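Local coordinates for receptor-type adenylate cyclase gresag 4.1 (Trypanosoma brucei, PDB 1FX2), which catalyses the magnesium-dependent cyclisation of ATP to 3',5'-cyclic AMP and diphosphate, the piece here being its class III cyclase catalytic domain, at residues T24-W27 against A28-D32; D32-P35 against D36-A40; R46-I49 against G50-C54; A118-P122 against E123-R127. One frame throughout, in Å; residues are numbered along the deposited sequence.

Contact 1 (T24-W27 against A28-D32); sequences TALW and AAHPD
Leu26 and His30 meet one turn apart where the short helix 23-29 of the class III cyclase catalytic domain runs out. The tight part is the backbone with its inner face. His30 N gives its hydrogen to Leu26 O at 2.8 Å, although the N-H is bent (140°), at the residue where the chain leaves helical geometry. The same carbonyl oxygen also feels the root of the imidazole, with His30 CB 3.3 Å away, and one residue earlier Ala29 N bonds to Ala25 O. Leu26 CG stands beside its own backbone N (chi1 -68°), which sends CD2 obliquely across to His30 CD2 at 4.1 Å. Ala29 CB lies over the centre of one imidazole face, while NE2 at the far end is hydrogen-bonded to Ser98 OG; together these limit how the ring can turn. Leu26 itself is buried against Leu95, Ser98 and Tyr99 of helix 94-109, so this side ties two helices together.

The other side is looser. Thr24 and Ala28 are exposed and linked by the backbone bond Ala28 N to Thr24 O. Trp27 meets residues 28-32 through CB, and its indole lies on Met34, Pro35 and Val38, near Asp62, a predicted magnesium ligand. Pro31, with no N-H to offer, ends the bonding pattern: its CD rests 3.5 Å from Trp27 O.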
loop_
_atom_site.group_PDB
_atom_site.type_symbol
_atom_site.label_atom_id
_atom_site.label_comp_id
_atom_site.label_asym_id
_atom_site.label_seq_id
_atom_site.Cartn_x
_atom_site.Cartn_y
_atom_site.Cartn_z
ATOM N N THR A 24 10.086 -26.288 -10.115
ATOM C CA THR A 24 10.987 -27.396 -9.886
ATOM C C THR A 24 10.239 -28.614 -9.499
ATOM O O THR A 24 10.405 -29.725 -9.998
ATOM C CB THR A 24 12.097 -27.195 -8.722
ATOM O OG1 THR A 24 13.273 -26.754 -9.352
ATOM C CG2 THR A 24 12.533 -28.508 -7.952
ATOM N N ALA A 25 9.370 -28.492 -8.481
ATOM C CA ALA A 25 8.695 -29.650 -8.026
ATOM C C ALA A 25 7.717 -30.241 -8.978
ATOM O O ALA A 25 7.517 -31.455 -9.078
ATOM C CB ALA A 25 7.982 -29.319 -6.703
ATOM N N LEU A 26 7.070 -29.373 -9.742
ATOM C CA LEU A 26 6.166 -29.866 -10.761
ATOM C C LEU A 26 6.884 -30.621 -11.921
ATOM O O LEU A 26 6.364 -31.631 -12.442
ATOM C CB LEU A 26 5.328 -28.700 -11.386
ATOM C CG LEU A 26 4.312 -28.069 -10.393
ATOM C CD1 LEU A 26 3.618 -26.913 -11.140
ATOM C CD2 LEU A 26 3.206 -29.114 -9.978
ATOM N N TRP A 27 8.021 -30.088 -12.365
ATOM C CA TRP A 27 8.793 -30.809 -13.425
ATOM C C TRP A 27 9.276 -32.121 -12.823
ATOM O O TRP A 27 9.315 -33.095 -13.583
ATOM C CB TRP A 27 10.026 -29.994 -13.772
ATOM C CG TRP A 27 9.716 -28.963 -14.874
ATOM C CD1 TRP A 27 9.414 -27.607 -14.694
ATOM C CD2 TRP A 27 9.662 -29.217 -16.297
ATOM N NE1 TRP A 27 9.166 -27.026 -15.964
ATOM C CE2 TRP A 27 9.309 -27.995 -16.936
ATOM C CE3 TRP A 27 9.906 -30.380 -17.101
ATOM C CZ2 TRP A 27 9.190 -27.858 -18.340
ATOM C CZ3 TRP A 27 9.799 -30.262 -18.469
ATOM C CH2 TRP A 27 9.438 -29.001 -19.098
ATOM N N ALA A 28 9.610 -32.176 -11.534
ATOM C CA ALA A 28 10.095 -33.481 -10.995
ATOM C C ALA A 28 8.998 -34.478 -10.939
ATOM O O ALA A 28 9.198 -35.704 -11.249
ATOM C CB ALA A 28 10.689 -33.316 -9.609
ATOM N N ALA A 29 7.791 -34.078 -10.555
ATOM C CA ALA A 29 6.659 -34.980 -10.455
ATOM C C ALA A 29 5.961 -35.310 -11.747
ATOM O O ALA A 29 5.479 -36.436 -11.922
ATOM C CB ALA A 29 5.585 -34.361 -9.492
ATOM N N HIS A 30 5.988 -34.390 -12.713
ATOM C CA HIS A 30 5.220 -34.536 -13.944
ATOM C C HIS A 30 6.056 -34.201 -15.166
ATOM O O HIS A 30 5.712 -33.377 -16.008
ATOM C CB HIS A 30 4.052 -33.555 -13.895
ATOM C CG HIS A 30 3.210 -33.701 -12.658
ATOM N ND1 HIS A 30 2.597 -34.897 -12.297
ATOM C CD2 HIS A 30 2.942 -32.822 -11.664
ATOM C CE1 HIS A 30 1.993 -34.731 -11.126
ATOM N NE2 HIS A 30 2.179 -33.486 -10.722
ATOM N N PRO A 31 7.144 -34.943 -15.357
ATOM C CA PRO A 31 8.004 -34.638 -16.529
ATOM C C PRO A 31 7.360 -34.913 -17.895
ATOM O O PRO A 31 7.759 -34.300 -18.894
ATOM C CB PRO A 31 9.226 -35.586 -16.325
ATOM C CG PRO A 31 8.570 -36.745 -15.624
ATOM C CD PRO A 31 7.687 -36.078 -14.557
ATOM N N ASP A 32 6.337 -35.734 -17.951
ATOM C CA ASP A 32 5.638 -36.018 -19.178
ATOM C C ASP A 32 4.433 -35.067 -19.423
ATOM O O ASP A 32 3.876 -35.018 -20.493
ATOM C CB ASP A 32 5.125 -37.453 -19.128
ATOM C CG ASP A 32 6.250 -38.482 -19.296
ATOM O OD1 ASP A 32 7.366 -38.137 -19.757
ATOM O OD2 ASP A 32 5.990 -39.658 -18.977
#

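Contact 2 (D32-P35 against D36-A40); sequences DLMP and DAVAA
Bends at chi2 (-60°) and chi3 (-79°) turn the Met34 side chain forward along the first turn of helix 34-51, towards Val38 one turn on. Val38 answers with CG1 anti to its backbone N, which leaves CG2 as the branch facing the methionine. The methionine's end meets one branch of the valine, Met34 CE touching Val38 CG2 at 3.7 Å in plain apolar packing, the two side chains slanting across each other. That same methyl, CG2, also sits 3.3 Å from Met34 O, a snug fit beside the carbonyl that takes the hydrogen of Val38 N in a short, nearly straight bond (2.8 Å, 169°).

Around this pair the helix begins in regular fashion. Ala37 N reaches Leu33 O and Ala39 N reaches Pro35 O, each at 3.0 Å, and the alanine methyls lie close to the carbonyl oxygens that their own N-H groups use. Pro35 suits a first turn, where its missing N-H breaks no helical bond.

Met34 is buried among Leu26 of helix 23-29, Leu95 of helix 94-109 and Leu132, whereas Pro35 and Asp36 lie on the exposed side. Val38 comes within about 4 Å, side chain to side chain, of Asp62, a predicted magnesium ligand; this apolar turn therefore probably borders the metal site. On the exposed side, a water extends the bonding pattern backwards, donating to Asp32 O and accepting from Asp36 N at 2.9 Å.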
loop_
_atom_site.group_PDB
_atom_site.type_symbol
_atom_site.label_atom_id
_atom_site.label_comp_id
_atom_site.label_asym_id
_atom_site.label_seq_id
_atom_site.Cartn_x
_atom_site.Cartn_y
_atom_site.Cartn_z
ATOM N N ASP A 32 6.337 -35.734 -17.951
ATOM C CA ASP A 32 5.638 -36.018 -19.178
ATOM C C ASP A 32 4.433 -35.067 -19.423
ATOM O O ASP A 32 3.876 -35.018 -20.493
ATOM C CB ASP A 32 5.125 -37.453 -19.128
ATOM C CG ASP A 32 6.250 -38.482 -19.296
ATOM O OD1 ASP A 32 7.366 -38.137 -19.757
ATOM O OD2 ASP A 32 5.990 -39.658 -18.977
ATOM N N LEU A 33 4.148 -34.205 -18.474
ATOM C CA LEU A 33 3.020 -33.244 -18.647
ATOM C C LEU A 33 3.571 -31.827 -18.759
ATOM O O LEU A 33 2.986 -31.019 -19.446
ATOM C CB LEU A 33 2.058 -33.235 -17.414
ATOM C CG LEU A 33 1.421 -34.514 -16.917
ATOM C CD1 LEU A 33 0.650 -34.191 -15.597
ATOM C CD2 LEU A 33 0.500 -34.968 -18.046
ATOM N N MET A 34 4.694 -31.523 -18.103
ATOM C CA MET A 34 5.133 -30.125 -18.072
ATOM C C MET A 34 5.513 -29.518 -19.446
ATOM O O MET A 34 5.246 -28.351 -19.703
ATOM C CB MET A 34 6.220 -29.930 -16.972
ATOM C CG MET A 34 5.703 -29.978 -15.555
ATOM S SD MET A 34 4.457 -28.683 -15.203
ATOM C CE MET A 34 5.542 -27.272 -14.948
ATOM N N PRO A 35 6.194 -30.262 -20.323
ATOM C CA PRO A 35 6.474 -29.603 -21.594
ATOM C C PRO A 35 5.255 -29.044 -22.290
ATOM O O PRO A 35 5.241 -27.905 -22.731
ATOM C CB PRO A 35 7.170 -30.716 -22.428
ATOM C CG PRO A 35 7.874 -31.552 -21.354
ATOM C CD PRO A 35 6.861 -31.592 -20.173
ATOM N N ASP A 36 4.179 -29.841 -22.355
ATOM C CA ASP A 36 2.992 -29.358 -23.030
ATOM C C ASP A 36 2.268 -28.271 -22.176
ATOM O O ASP A 36 1.774 -27.321 -22.773
ATOM C CB ASP A 36 2.022 -30.506 -23.181
ATOM C CG ASP A 36 2.403 -31.498 -24.269
ATOM O OD1 ASP A 36 3.276 -31.244 -25.085
ATOM O OD2 ASP A 36 1.744 -32.560 -24.317
ATOM N N ALA A 37 2.323 -28.415 -20.842
ATOM C CA ALA A 37 1.609 -27.406 -20.041
ATOM C C ALA A 37 2.308 -26.094 -20.142
ATOM O O ALA A 37 1.664 -25.068 -20.278
ATOM C CB ALA A 37 1.506 -27.826 -18.580
ATOM N N VAL A 38 3.658 -26.111 -20.095
ATOM C CA VAL A 38 4.361 -24.850 -20.131
ATOM C C VAL A 38 4.251 -24.250 -21.532
ATOM O O VAL A 38 4.142 -23.073 -21.660
ATOM C CB VAL A 38 5.837 -24.931 -19.632
ATOM C CG1 VAL A 38 6.498 -23.542 -19.593
ATOM C CG2 VAL A 38 5.850 -25.523 -18.159
ATOM N N ALA A 39 4.317 -25.078 -22.591
ATOM C CA ALA A 39 4.117 -24.530 -23.921
ATOM C C ALA A 39 2.745 -23.858 -24.043
ATOM O O ALA A 39 2.675 -22.766 -24.619
ATOM C CB ALA A 39 4.265 -25.657 -24.960
ATOM N N ALA A 40 1.706 -24.424 -23.399
ATOM C CA ALA A 40 0.387 -23.776 -23.486
ATOM C C ALA A 40 0.418 -22.437 -22.722
ATOM O O ALA A 40 -0.210 -21.462 -23.140
ATOM C CB ALA A 40 -0.725 -24.700 -22.966
HETATM O O HOH W 1 4.241 -32.757 -22.044
#

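Contact 3 (R46-I49 against G50-C54); sequences RSLI and GRYKC
A Schellman motif ends helix 34-51 and turns the chain towards strand 55-60. Its wide bond runs from Cys54 N to Ile49 O (3.0 Å), and inside it Lys53 N binds Gly50 O at 3.1 Å. Lys53 is the C-prime residue, and its positive phi (57°) swings the backbone out of the helix. Behind this closure the last regular bonds link Gly50 N to Arg46 O, Arg51 N to Ser47 O and Tyr52 N to Leu48 O.

The motif brings Ile49 and Cys54 together. Ile49 CG2, anti to its backbone N, packs against Cys54, just before strand 55-60, 3.5 Å from Cys54 O and 4.2 Å from Cys54 CB. Ile49 and Cys54 are both buried and both rest on Ile66 of strand 63-68.

Leu48 works on the neighbouring side of the helix. Its CD2 comes 4.1 Å from Tyr52 CE1, the two side chains running alongside and pointing the same way, and meets the Arg51 guanidinium at its edge, 3.9 Å from NH2. Bends at chi2 and chi3 turn the arginine back to lie beside the leucine, and its CG covers one face of the Tyr52 ring near the rim. Leu48 and Tyr52 both lean on Glu80 of helix 71-87, while Arg46 at the other end forms a salt bridge with Glu56.

Two amides beyond the helix thus find acceptors on its last turn, satisfying carbonyls that would otherwise lack an i+4 partner, while Ile49 and Cys54 pack on the sheet and Leu48 and Tyr52 on helix 71-87.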
loop_
_atom_site.group_PDB
_atom_site.type_symbol
_atom_site.label_atom_id
_atom_site.label_comp_id
_atom_site.label_asym_id
_atom_site.label_seq_id
_atom_site.Cartn_x
_atom_site.Cartn_y
_atom_site.Cartn_z
ATOM N N ARG A 46 1.627 -15.072 -24.483
ATOM C CA ARG A 46 1.982 -14.314 -25.670
ATOM C C ARG A 46 0.782 -13.811 -26.378
ATOM O O ARG A 46 0.841 -12.658 -26.909
ATOM C CB ARG A 46 2.911 -15.115 -26.534
ATOM C CG ARG A 46 4.264 -15.246 -25.929
ATOM C CD ARG A 46 5.222 -16.154 -26.693
ATOM N NE ARG A 46 6.529 -16.035 -26.162
ATOM C CZ ARG A 46 7.424 -16.988 -26.143
ATOM N NH1 ARG A 46 7.129 -18.246 -26.594
ATOM N NH2 ARG A 46 8.639 -16.642 -25.893
ATOM N N SER A 47 -0.335 -14.538 -26.358
ATOM C CA SER A 47 -1.558 -14.032 -26.945
ATOM C C SER A 47 -1.991 -12.749 -26.237
ATOM O O SER A 47 -2.478 -11.768 -26.890
ATOM C CB SER A 47 -2.652 -15.068 -26.809
ATOM O OG SER A 47 -3.840 -14.580 -27.306
ATOM N N LEU A 48 -1.882 -12.746 -24.901
ATOM C CA LEU A 48 -2.232 -11.562 -24.138
ATOM C C LEU A 48 -1.271 -10.401 -24.370
ATOM O O LEU A 48 -1.732 -9.216 -24.325
ATOM C CB LEU A 48 -2.291 -11.945 -22.623
ATOM C CG LEU A 48 -3.407 -12.948 -22.372
ATOM C CD1 LEU A 48 -3.361 -13.322 -20.883
ATOM C CD2 LEU A 48 -4.810 -12.393 -22.748
ATOM N N ILE A 49 0.033 -10.684 -24.474
ATOM C CA ILE A 49 1.012 -9.618 -24.732
ATOM C C ILE A 49 0.596 -8.900 -26.031
ATOM O O ILE A 49 0.510 -7.685 -26.064
ATOM C CB ILE A 49 2.428 -10.192 -24.847
ATOM C CG1 ILE A 49 2.927 -10.622 -23.449
ATOM C CG2 ILE A 49 3.476 -9.123 -25.392
ATOM C CD1 ILE A 49 4.203 -11.389 -23.529
ATOM N N GLY A 50 0.172 -9.659 -27.016
ATOM C CA GLY A 50 -0.263 -8.993 -28.260
ATOM C C GLY A 50 -1.590 -8.280 -28.121
ATOM O O GLY A 50 -1.712 -7.119 -28.555
ATOM N N ARG A 51 -2.567 -8.859 -27.431
ATOM C CA ARG A 51 -3.871 -8.286 -27.251
ATOM C C ARG A 51 -3.791 -6.901 -26.567
ATOM O O ARG A 51 -4.595 -5.980 -26.808
ATOM C CB ARG A 51 -4.744 -9.194 -26.403
ATOM C CG ARG A 51 -5.985 -8.472 -25.935
ATOM C CD ARG A 51 -7.205 -9.226 -26.271
ATOM N NE ARG A 51 -7.124 -10.528 -25.653
ATOM C CZ ARG A 51 -8.069 -11.452 -25.738
ATOM N NH1 ARG A 51 -9.176 -11.200 -26.439
ATOM N NH2 ARG A 51 -7.922 -12.600 -25.089
ATOM N N TYR A 52 -2.943 -6.843 -25.544
ATOM C CA TYR A 52 -2.780 -5.619 -24.752
ATOM C C TYR A 52 -1.643 -4.719 -25.224
ATOM O O TYR A 52 -1.277 -3.750 -24.506
ATOM C CB TYR A 52 -2.708 -5.943 -23.224
ATOM C CG TYR A 52 -4.001 -6.492 -22.783
ATOM C CD1 TYR A 52 -4.210 -7.881 -22.597
ATOM C CD2 TYR A 52 -5.056 -5.639 -22.617
ATOM C CE1 TYR A 52 -5.449 -8.344 -22.245
ATOM C CE2 TYR A 52 -6.294 -6.088 -22.288
ATOM C CZ TYR A 52 -6.480 -7.466 -22.092
ATOM O OH TYR A 52 -7.698 -7.984 -21.716
ATOM N N LYS A 53 -1.060 -5.020 -26.409
ATOM C CA LYS A 53 -0.025 -4.145 -27.027
ATOM C C LYS A 53 1.166 -3.902 -26.151
ATOM O O LYS A 53 1.725 -2.802 -26.095
ATOM C CB LYS A 53 -0.645 -2.787 -27.472
ATOM C CG LYS A 53 -1.817 -3.064 -28.449
ATOM C CD LYS A 53 -2.475 -1.768 -28.924
ATOM C CE LYS A 53 -3.459 -2.042 -30.066
ATOM N NZ LYS A 53 -4.860 -2.017 -29.581
ATOM N N CYS A 54 1.489 -4.932 -25.350
ATOM C CA CYS A 54 2.686 -4.894 -24.503
ATOM C C CYS A 54 3.897 -5.449 -25.255
ATOM O O CYS A 54 3.760 -5.851 -26.470
ATOM C CB CYS A 54 2.402 -5.706 -23.195
ATOM S SG CYS A 54 1.189 -4.974 -22.108
#

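Contact 4 (A118-P122 against E123-R127); sequences AHMDP and EVYSR
Asp121 OD2 accepts a hydrogen bond from Glu123 N at 2.9 Å, the N-cap bond that opens helix 122-128. The amide reaches the anti side of the carboxylate, 33° out of its plane, with a fairly straight N-H (156°). This needs Asp121 CG swung anti to its backbone N (chi1 -178°), which folds the carboxylate over the first turn until OD2 also touches Glu123 CB. The Asp121 and Glu123 side chains run alongside, their carboxylates nearly coplanar but with the charged oxygens well apart. Glu123 OE2 makes a long, purely electrostatic salt bridge to Arg127 NH2, as no N-H points at it.

Backbone bonds complete the start of the helix. Tyr125 N meets Asp121 O at 2.8 Å, and Ser126 N meets Pro122 O at 2.9 Å. Negative charge on Asp121 would probably suit the helix N terminus, where amides such as Glu123 N point outwards.

Met120, just before the cap, packs back onto the helix. Its CB lies 3.9 Å from Tyr125 CB and its CG 4.0 Å from Val124 CG1, the methionine and valine crossing at about a right angle. The extended chain then carries the sulfur into an oblique Met-aromatic contact with the tyrosine ring. Further out, that ring is held by a cation-pi contact with Arg100 and meets Trp129, a residue of the pocket where dithiothreitol is bound. Tyr125 OH, at its end, is hydrogen-bonded to Asp96 OD2 and Arg133 NH2.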
loop_
_atom_site.group_PDB
_atom_site.type_symbol
_atom_site.label_atom_id
_atom_site.label_comp_id
_atom_site.label_asym_id
_atom_site.label_seq_id
_atom_site.Cartn_x
_atom_site.Cartn_y
_atom_site.Cartn_z
ATOM N N ALA A 118 -6.497 -26.698 -0.347
ATOM C CA ALA A 118 -6.488 -28.150 -0.359
ATOM C C ALA A 118 -7.707 -28.799 0.154
ATOM O O ALA A 118 -7.968 -29.969 -0.262
ATOM C CB ALA A 118 -5.267 -28.654 0.492
ATOM N N HIS A 119 -8.447 -28.082 0.985
ATOM C CA HIS A 119 -9.622 -28.781 1.565
ATOM C C HIS A 119 -10.938 -28.242 1.006
ATOM O O HIS A 119 -12.010 -28.507 1.556
ATOM C CB HIS A 119 -9.592 -28.711 3.099
ATOM C CG HIS A 119 -8.327 -29.247 3.736
ATOM N ND1 HIS A 119 -7.713 -30.408 3.360
ATOM C CD2 HIS A 119 -7.568 -28.686 4.694
ATOM C CE1 HIS A 119 -6.606 -30.555 4.083
ATOM N NE2 HIS A 119 -6.502 -29.520 4.893
ATOM N N MET A 120 -10.872 -27.455 -0.060
ATOM C CA MET A 120 -12.096 -27.000 -0.691
ATOM C C MET A 120 -12.865 -28.130 -1.400
ATOM O O MET A 120 -12.282 -28.879 -2.186
ATOM C CB MET A 120 -11.722 -25.944 -1.805
ATOM C CG MET A 120 -11.392 -24.574 -1.302
ATOM S SD MET A 120 -10.783 -23.544 -2.595
ATOM C CE MET A 120 -10.806 -22.019 -1.842
ATOM N N ASP A 121 -14.192 -28.168 -1.168
ATOM C CA ASP A 121 -15.044 -29.079 -1.937
ATOM C C ASP A 121 -14.745 -28.871 -3.426
ATOM O O ASP A 121 -14.507 -27.746 -3.850
ATOM C CB ASP A 121 -16.508 -28.719 -1.638
ATOM C CG ASP A 121 -17.429 -29.622 -2.325
ATOM O OD1 ASP A 121 -17.873 -30.659 -1.760
ATOM O OD2 ASP A 121 -17.830 -29.295 -3.470
ATOM N N PRO A 122 -14.745 -29.917 -4.230
ATOM C CA PRO A 122 -14.431 -29.772 -5.661
ATOM C C PRO A 122 -15.265 -28.767 -6.376
ATOM O O PRO A 122 -14.697 -28.087 -7.265
ATOM C CB PRO A 122 -14.703 -31.193 -6.227
ATOM C CG PRO A 122 -14.342 -32.064 -5.075
ATOM C CD PRO A 122 -14.915 -31.339 -3.849
ATOM N N GLU A 123 -16.530 -28.557 -5.975
ATOM C CA GLU A 123 -17.348 -27.558 -6.708
ATOM C C GLU A 123 -16.827 -26.139 -6.399
ATOM O O GLU A 123 -16.679 -25.287 -7.323
ATOM C CB GLU A 123 -18.826 -27.686 -6.272
ATOM C CG GLU A 123 -19.297 -29.079 -6.762
ATOM C CD GLU A 123 -20.225 -29.053 -7.981
ATOM O OE1 GLU A 123 -20.909 -30.092 -8.215
ATOM O OE2 GLU A 123 -20.274 -28.015 -8.705
ATOM N N VAL A 124 -16.390 -25.892 -5.177
ATOM C CA VAL A 124 -15.833 -24.590 -4.810
ATOM C C VAL A 124 -14.481 -24.472 -5.473
ATOM O O VAL A 124 -14.159 -23.400 -6.063
ATOM C CB VAL A 124 -15.614 -24.567 -3.243
ATOM C CG1 VAL A 124 -14.882 -23.300 -2.787
ATOM C CG2 VAL A 124 -17.016 -24.591 -2.576
ATOM N N TYR A 125 -13.616 -25.474 -5.309
ATOM C CA TYR A 125 -12.251 -25.383 -5.857
ATOM C C TYR A 125 -12.248 -25.120 -7.355
ATOM O O TYR A 125 -11.482 -24.231 -7.798
ATOM C CB TYR A 125 -11.570 -26.749 -5.587
ATOM C CG TYR A 125 -10.102 -26.770 -6.059
ATOM C CD1 TYR A 125 -9.094 -26.388 -5.198
ATOM C CD2 TYR A 125 -9.793 -27.141 -7.342
ATOM C CE1 TYR A 125 -7.731 -26.393 -5.604
ATOM C CE2 TYR A 125 -8.434 -27.100 -7.788
ATOM C CZ TYR A 125 -7.438 -26.731 -6.881
ATOM O OH TYR A 125 -6.121 -26.681 -7.266
ATOM N N SER A 126 -13.016 -25.852 -8.150
ATOM C CA SER A 126 -12.931 -25.651 -9.608
ATOM C C SER A 126 -13.365 -24.278 -10.079
ATOM O O SER A 126 -12.922 -23.856 -11.142
ATOM C CB SER A 126 -13.739 -26.744 -10.317
ATOM O OG SER A 126 -15.118 -26.677 -10.013
ATOM N N ARG A 127 -14.164 -23.539 -9.301
ATOM C CA ARG A 127 -14.566 -22.213 -9.755
ATOM C C ARG A 127 -13.487 -21.239 -9.484
ATOM O O ARG A 127 -13.531 -20.117 -10.005
ATOM C CB ARG A 127 -15.787 -21.686 -8.955
ATOM C CG ARG A 127 -17.044 -22.403 -9.254
ATOM C CD ARG A 127 -18.122 -21.925 -8.171
ATOM N NE ARG A 127 -19.140 -22.939 -8.067
ATOM C CZ ARG A 127 -19.584 -23.518 -6.958
ATOM N NH1 ARG A 127 -19.149 -23.223 -5.719
ATOM N NH2 ARG A 127 -20.430 -24.495 -7.129
#

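Overall arrangement
From the N terminus, contact 1 closes the end of helix 23-29, and contact 2 begins on Asp32, the last residue of contact 1, to start helix 34-51. These two alone touch, through Leu26 and Trp27, with Trp27 CD2 3.6 Å from Met34 CB. Contact 3 ends the same long helix, its centre about 21 Å from that of contact 2, and hands the chain to strands 55-60 and 63-68. Contact 4 stands apart, starting helix 122-128 after helix 94-109, the helix that contacts 1 and 2 also lean on. Each is a local turn; they follow in series, neither nested nor crossed.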